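Local atomic coordinates of interleukin-15 receptor alpha chain (Mus musculus, PDB entry 2PSM), a protein that binds the cytokine interleukin-15 through a sushi domain, probably to present it to other receptor subunits in trans or in cis. Residues T10-P14 against N26-N30; V29-Y35 against S48-C53; V15-A20 against P67-C71. One frame throughout, in Å; residues are numbered along the deposited sequence.

Contact 1 of 3, residues T10-P14 against N26-N30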
# COMPACT_ATOMS: atom_id res chain seq x y z
N THR B 10 5.65 -0.91 -28.53
CA THR B 10 4.67 -0.17 -27.69
C THR B 10 3.58 -1.11 -27.14
O THR B 10 3.36 -2.19 -27.69
CB THR B 10 4.00 0.95 -28.51
OG1 THR B 10 3.21 1.77 -27.63
CG2 THR B 10 3.10 0.37 -29.58
N CYS B 11 2.93 -0.68 -26.06
CA CYS B 11 1.87 -1.48 -25.44
C CYS B 11 0.51 -1.22 -26.07
O CYS B 11 0.24 -0.13 -26.54
CB CYS B 11 1.79 -1.20 -23.93
SG CYS B 11 2.90 -2.23 -22.92
N PRO B 12 -0.35 -2.25 -26.10
CA PRO B 12 -1.69 -2.10 -26.68
C PRO B 12 -2.58 -1.33 -25.71
O PRO B 12 -2.15 -0.94 -24.63
CB PRO B 12 -2.13 -3.55 -26.86
CG PRO B 12 -1.52 -4.21 -25.67
CD PRO B 12 -0.12 -3.64 -25.67
N PRO B 13 -3.84 -1.09 -26.09
CA PRO B 13 -4.69 -0.36 -25.15
C PRO B 13 -4.82 -1.17 -23.86
O PRO B 13 -4.76 -2.40 -23.88
CB PRO B 13 -6.02 -0.24 -25.90
CG PRO B 13 -5.58 -0.22 -27.34
CD PRO B 13 -4.54 -1.31 -27.37
N PRO B 14 -4.99 -0.49 -22.71
CA PRO B 14 -5.12 -1.19 -21.44
C PRO B 14 -6.52 -1.79 -21.28
O PRO B 14 -7.45 -1.40 -21.99
CB PRO B 14 -4.86 -0.09 -20.42
CG PRO B 14 -5.46 1.10 -21.08
CD PRO B 14 -4.96 0.97 -22.51
N ASN B 26 1.61 7.71 -22.10
CA ASN B 26 2.72 7.09 -22.81
C ASN B 26 2.56 5.57 -22.94
O ASN B 26 2.41 4.87 -21.94
CB ASN B 26 4.03 7.45 -22.09
CG ASN B 26 5.26 6.95 -22.81
OD1 ASN B 26 5.42 7.15 -24.01
ND2 ASN B 26 6.14 6.29 -22.06
N TYR B 27 2.60 5.08 -24.17
CA TYR B 27 2.46 3.65 -24.46
C TYR B 27 3.80 2.93 -24.60
O TYR B 27 3.84 1.72 -24.84
CB TYR B 27 1.64 3.46 -25.74
CG TYR B 27 0.16 3.75 -25.60
CD1 TYR B 27 -0.74 2.73 -25.28
CD2 TYR B 27 -0.33 5.05 -25.76
CE1 TYR B 27 -2.10 3.00 -25.13
CE2 TYR B 27 -1.69 5.33 -25.61
CZ TYR B 27 -2.57 4.30 -25.30
OH TYR B 27 -3.91 4.56 -25.14
N SER B 28 4.90 3.67 -24.46
CA SER B 28 6.24 3.09 -24.59
C SER B 28 6.67 2.24 -23.40
O SER B 28 6.16 2.39 -22.29
CB SER B 28 7.27 4.19 -24.84
OG SER B 28 7.08 4.78 -26.11
N VAL B 29 7.62 1.34 -23.65
CA VAL B 29 8.16 0.44 -22.63
C VAL B 29 8.73 1.26 -21.47
O VAL B 29 9.37 2.28 -21.68
CB VAL B 29 9.26 -0.46 -23.22
CG1 VAL B 29 9.97 -1.24 -22.12
CG2 VAL B 29 8.65 -1.41 -24.23
N ASN B 30 8.47 0.78 -20.25
CA ASN B 30 8.90 1.41 -19.00
C ASN B 30 7.91 2.47 -18.53
O ASN B 30 8.06 3.02 -17.44
CB ASN B 30 10.30 2.04 -19.13
CG ASN B 30 11.38 1.01 -19.38
OD1 ASN B 30 11.39 -0.06 -18.77
ND2 ASN B 30 12.30 1.33 -20.29
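The backbone bond from C11 N to Y27 O, 2.8 Å long and nearly straight at 171°, is the main tie between T10-P14 and N26-N30. The same carbonyl takes a weak hydrogen bond from the T10 hydroxyl, with OG1 2.9 Å from Y27 O, and T10 CA lies 3.5 Å from Y27 O in a CA-H...O contact. One oxygen thus gathers the start of the modelled chain. Farther out, the Y27 side chain reaches along P12-P14: its edge meets P12 O, 4.0 Å from Y27 CE1, and P13 CA, 4.2 Å from Y27 CE1, while P14 CD packs 4.4 Å from Y27 CE1. Y27 gives up the largest area here, 108 Å² of a modest 251 Å². Within the sushi module this surface contact joins the extended N-terminal segment T10-P14 to the loop between strands 20-21 and 32-37; C11 is disulfide-bonded to C53 on strand 50-56, and P12 O accepts from W64 NE1 on strand 61-64.

Contact 2 of 3, residues V29-Y35 against S48-C53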
# COMPACT_ATOMS: atom_id res chain seq x y z
N VAL B 29 7.62 1.34 -23.65
CA VAL B 29 8.16 0.44 -22.63
C VAL B 29 8.73 1.26 -21.47
O VAL B 29 9.37 2.28 -21.68
CB VAL B 29 9.26 -0.46 -23.22
CG1 VAL B 29 9.97 -1.24 -22.12
CG2 VAL B 29 8.65 -1.41 -24.23
N ASN B 30 8.47 0.78 -20.25
CA ASN B 30 8.90 1.41 -19.00
C ASN B 30 7.91 2.47 -18.53
O ASN B 30 8.06 3.02 -17.44
CB ASN B 30 10.30 2.04 -19.13
CG ASN B 30 11.38 1.01 -19.38
OD1 ASN B 30 11.39 -0.06 -18.77
ND2 ASN B 30 12.30 1.33 -20.29
N SER B 31 6.90 2.76 -19.35
CA SER B 31 5.91 3.76 -18.96
C SER B 31 5.03 3.25 -17.82
O SER B 31 4.64 2.09 -17.79
CB SER B 31 5.01 4.13 -20.14
OG SER B 31 4.01 5.06 -19.73
N ARG B 32 4.71 4.15 -16.88
CA ARG B 32 3.88 3.82 -15.73
C ARG B 32 2.63 4.71 -15.77
O ARG B 32 2.74 5.93 -15.69
CB ARG B 32 4.66 4.08 -14.43
CG ARG B 32 5.94 3.27 -14.32
CD ARG B 32 6.83 3.74 -13.18
NE ARG B 32 6.90 2.76 -12.10
CZ ARG B 32 6.15 2.80 -11.00
NH1 ARG B 32 5.28 3.78 -10.83
NH2 ARG B 32 6.28 1.86 -10.08
N GLU B 33 1.47 4.08 -15.89
CA GLU B 33 0.21 4.82 -15.96
C GLU B 33 -0.69 4.38 -14.81
O GLU B 33 -0.48 3.32 -14.22
CB GLU B 33 -0.51 4.56 -17.29
CG GLU B 33 0.28 4.94 -18.55
CD GLU B 33 0.43 6.45 -18.76
OE1 GLU B 33 -0.46 7.22 -18.33
OE2 GLU B 33 1.44 6.88 -19.36
N ARG B 34 -1.69 5.19 -14.49
CA ARG B 34 -2.59 4.85 -13.40
C ARG B 34 -4.05 5.08 -13.70
O ARG B 34 -4.43 6.11 -14.25
CB ARG B 34 -2.22 5.66 -12.15
CG ARG B 34 -0.96 5.21 -11.43
CD ARG B 34 -0.71 6.07 -10.19
NE ARG B 34 0.56 5.74 -9.55
CZ ARG B 34 0.76 4.66 -8.80
NH1 ARG B 34 -0.23 3.81 -8.58
NH2 ARG B 34 1.96 4.43 -8.27
N TYR B 35 -4.86 4.09 -13.33
CA TYR B 35 -6.31 4.17 -13.48
C TYR B 35 -6.78 5.16 -12.42
O TYR B 35 -6.08 5.40 -11.43
CB TYR B 35 -6.95 2.81 -13.17
CG TYR B 35 -6.75 1.76 -14.23
CD1 TYR B 35 -7.64 1.65 -15.30
CD2 TYR B 35 -5.69 0.86 -14.17
CE1 TYR B 35 -7.48 0.67 -16.28
CE2 TYR B 35 -5.52 -0.12 -15.14
CZ TYR B 35 -6.42 -0.21 -16.20
OH TYR B 35 -6.24 -1.16 -17.17
N SER B 48 -3.90 -1.68 -6.29
CA SER B 48 -3.12 -0.66 -6.98
C SER B 48 -3.77 -0.12 -8.25
O SER B 48 -4.41 -0.87 -8.99
CB SER B 48 -1.74 -1.27 -7.30
OG SER B 48 -1.05 -0.54 -8.29
N THR B 49 -3.60 1.17 -8.50
CA THR B 49 -4.14 1.80 -9.71
C THR B 49 -3.10 1.75 -10.83
O THR B 49 -3.35 2.19 -11.94
CB THR B 49 -4.46 3.29 -9.49
OG1 THR B 49 -3.29 3.97 -9.01
CG2 THR B 49 -5.60 3.47 -8.50
N LEU B 50 -1.93 1.19 -10.52
CA LEU B 50 -0.82 1.15 -11.47
C LEU B 50 -0.68 -0.01 -12.45
O LEU B 50 -0.91 -1.15 -12.11
CB LEU B 50 0.51 1.24 -10.71
CG LEU B 50 1.77 1.18 -11.58
CD1 LEU B 50 2.00 2.55 -12.22
CD2 LEU B 50 2.98 0.79 -10.74
N ILE B 51 -0.28 0.33 -13.67
CA ILE B 51 0.04 -0.65 -14.70
C ILE B 51 1.29 -0.10 -15.37
O ILE B 51 1.42 1.11 -15.53
CB ILE B 51 -1.06 -0.85 -15.76
CG1 ILE B 51 -1.41 0.48 -16.44
CG2 ILE B 51 -2.27 -1.51 -15.13
CD1 ILE B 51 -2.43 0.30 -17.57
N GLU B 52 2.21 -0.98 -15.71
CA GLU B 52 3.45 -0.56 -16.35
C GLU B 52 3.62 -1.32 -17.65
O GLU B 52 3.28 -2.50 -17.73
CB GLU B 52 4.65 -0.83 -15.45
CG GLU B 52 5.96 -0.28 -16.01
CD GLU B 52 7.14 -0.53 -15.10
OE1 GLU B 52 6.98 -0.39 -13.87
OE2 GLU B 52 8.24 -0.86 -15.62
N CYS B 53 4.14 -0.64 -18.67
CA CYS B 53 4.36 -1.29 -19.96
C CYS B 53 5.74 -1.95 -19.94
O CYS B 53 6.76 -1.27 -19.98
CB CYS B 53 4.29 -0.27 -21.10
SG CYS B 53 4.56 -1.08 -22.70
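V29-Y35 and S48-C53 form an antiparallel pairing at the middle of the four-stranded sheet of this sushi (SCR) domain; the axes of strands 32-34 and 50-53 approach to 4.8 Å, with 150° between their N-to-C directions. Backbone hydrogen bonds set the register: E33 and I51 are a hydrogen-bonded pair, E33 N to I51 O and I51 N to E33 O both 3.0 Å, flanked by the non-hydrogen-bonded pairs R32-E52 and R34-L50. C53 N also donates to S31 O (2.9 Å), N30 N to C53 O (2.7 Å) and Y35 N to T49 O (2.8 Å), continuing the pairing to N30 and Y35. CA-H...O contacts accompany them, the shortest from R34 CA to T49 O, 3.1 Å.

The face carrying R32, R34, L50 and E52 meets interleukin-15. R32 NE makes a long salt bridge to E52 OE1 (3.6 Å), yet both R32 and R34 also reach acidic side chains of the interleukin-15 chain. S48 OG, besides hydrogen-bonding such an acid, accepts from L50 N at 3.0 Å, an ST turn.

On the other face I51 lies beside E33, whose carboxylate takes hydrogen bonds from K25 N and N26 N. The Y35 ring turns its edge to I51, Y35 CE2 3.5 Å from I51 CG2; Y35 OH is hydrogen-bonded to V15 O. On the cytokine-facing side, L50 CB lies over a face of the R34 guanidinium, 3.4 Å from R34 NH1, while that same NH1 donates at the guanidinium edge to T49 OG1, 3.1 Å away.

Contact 3 of 3, residues V15-A20 against P67-C71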
# COMPACT_ATOMS: atom_id res chain seq x y z
N VAL B 15 -6.67 -2.75 -20.38
CA VAL B 15 -7.97 -3.37 -20.14
C VAL B 15 -8.82 -2.37 -19.39
O VAL B 15 -8.29 -1.42 -18.80
CB VAL B 15 -7.86 -4.65 -19.28
CG1 VAL B 15 -6.89 -5.63 -19.93
CG2 VAL B 15 -7.41 -4.29 -17.87
N SER B 16 -10.13 -2.56 -19.40
CA SER B 16 -11.00 -1.65 -18.67
C SER B 16 -11.28 -2.23 -17.29
O SER B 16 -11.47 -3.44 -17.14
CB SER B 16 -12.31 -1.43 -19.42
OG SER B 16 -13.02 -2.64 -19.56
N ILE B 17 -11.27 -1.37 -16.28
CA ILE B 17 -11.53 -1.80 -14.91
C ILE B 17 -12.89 -1.21 -14.54
O ILE B 17 -13.18 -0.07 -14.90
CB ILE B 17 -10.45 -1.26 -13.95
CG1 ILE B 17 -9.11 -1.93 -14.24
CG2 ILE B 17 -10.88 -1.51 -12.50
CD1 ILE B 17 -9.07 -3.42 -13.92
N GLU B 18 -13.71 -1.98 -13.84
CA GLU B 18 -15.04 -1.51 -13.44
C GLU B 18 -15.02 -0.31 -12.48
O GLU B 18 -14.34 -0.34 -11.45
CB GLU B 18 -15.84 -2.67 -12.82
CG GLU B 18 -17.26 -2.29 -12.42
CD GLU B 18 -18.08 -3.47 -11.90
OE1 GLU B 18 -17.60 -4.19 -11.01
OE2 GLU B 18 -19.23 -3.65 -12.38
N HIS B 19 -15.76 0.73 -12.84
CA HIS B 19 -15.86 1.95 -12.03
C HIS B 19 -14.56 2.74 -12.03
O HIS B 19 -14.24 3.44 -11.06
CB HIS B 19 -16.28 1.59 -10.60
CG HIS B 19 -17.59 0.89 -10.51
ND1 HIS B 19 -17.84 -0.12 -9.60
CD2 HIS B 19 -18.73 1.03 -11.24
CE1 HIS B 19 -19.08 -0.56 -9.76
NE2 HIS B 19 -19.63 0.12 -10.75
N ALA B 20 -13.82 2.64 -13.12
CA ALA B 20 -12.55 3.33 -13.25
C ALA B 20 -12.32 3.68 -14.70
O ALA B 20 -12.88 3.06 -15.60
CB ALA B 20 -11.42 2.44 -12.75
N PRO B 67 -3.26 -5.29 -13.62
CA PRO B 67 -3.69 -4.44 -12.50
C PRO B 67 -4.42 -5.22 -11.40
O PRO B 67 -5.08 -6.22 -11.66
CB PRO B 67 -4.60 -3.42 -13.19
CG PRO B 67 -5.23 -4.22 -14.29
CD PRO B 67 -4.06 -5.03 -14.83
N SER B 68 -4.26 -4.76 -10.16
CA SER B 68 -4.93 -5.42 -9.04
C SER B 68 -6.03 -4.50 -8.54
O SER B 68 -6.72 -4.83 -7.58
CB SER B 68 -3.94 -5.69 -7.91
OG SER B 68 -3.50 -4.48 -7.32
N LEU B 69 -6.18 -3.36 -9.20
CA LEU B 69 -7.17 -2.37 -8.82
C LEU B 69 -8.59 -2.86 -8.62
O LEU B 69 -9.12 -3.66 -9.39
CB LEU B 69 -7.21 -1.24 -9.85
CG LEU B 69 -8.27 -0.16 -9.54
CD1 LEU B 69 -7.91 0.54 -8.22
CD2 LEU B 69 -8.35 0.84 -10.69
N LYS B 70 -9.21 -2.32 -7.58
CA LYS B 70 -10.59 -2.63 -7.25
C LYS B 70 -11.18 -1.30 -6.77
O LYS B 70 -10.70 -0.72 -5.79
CB LYS B 70 -10.65 -3.68 -6.15
CG LYS B 70 -11.98 -3.82 -5.45
CD LYS B 70 -13.06 -4.43 -6.34
CE LYS B 70 -14.32 -4.71 -5.54
NZ LYS B 70 -15.36 -5.39 -6.36
N CYS B 71 -12.19 -0.81 -7.49
CA CYS B 71 -12.83 0.45 -7.12
C CYS B 71 -14.16 0.16 -6.44
O CYS B 71 -15.09 -0.38 -7.07
CB CYS B 71 -13.07 1.32 -8.35
SG CYS B 71 -11.58 1.95 -9.18
O HOH W 1 -13.34 -2.19 -9.65
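P67 opens the contact: its ring carbon CG touches V15 CG2 at 4.2 Å and I17 CD1 at 3.9 Å, so the proline receives two branched aliphatic side chains. At L69 the packing continues deeper, CD2 meeting I17 CG2 at 3.9 Å and A20 CB at 4.0 Å; I17 therefore bridges P67 and L69. C71 closes the run against a type II beta turn, I17 to A20, in which H19 takes the left-handed conformation (phi 69°, psi 30°). C71 SG lies 3.6 Å from both A20 CB and H19 O, and C71 CB is 3.9 Å from H19 CB. The direct contact is van der Waals in character, but one water joins the backbones: it donates to E18 O and accepts from C71 N, each 2.8 Å from the water oxygen. In all, 310 Å² is buried. The contact brings the loop leading into strand 20-21 against the loop leading from strand 61-64 into strand 71-73. C71 is disulfide-bonded to C37, forming one of the two cystines of the sushi domain; I17, P67 and L69 all pack on Y35 of strand 32-37, and the H19 ring stacks with F41 of strand 41-43.

The C11-C53 disulfide, SG to SG 2.0 Å, is the covalent link between contacts 1 and 2, whose centres are about 9 Å apart and which share V29 and N30; S31 OG lies 2.7 Å from N26 O, a probable hydrogen bond. Contact 3, joined by C37-C71 to strand 32-37 of contact 2, lies about 12 Å from contact 2, centre to centre, and encloses it along the chain. Y35 OH is 2.6 Å from V15 O and S48 N 3.0 Å from S68 OG, both probable hydrogen bonds. Contacts 1 and 3, centres about 17 Å apart, occupy opposite sides of the chain's centre. Of the three, contact 2 has most to do with interleukin-15; S68 of contact 3 packs on it, and contact 1 does not touch it.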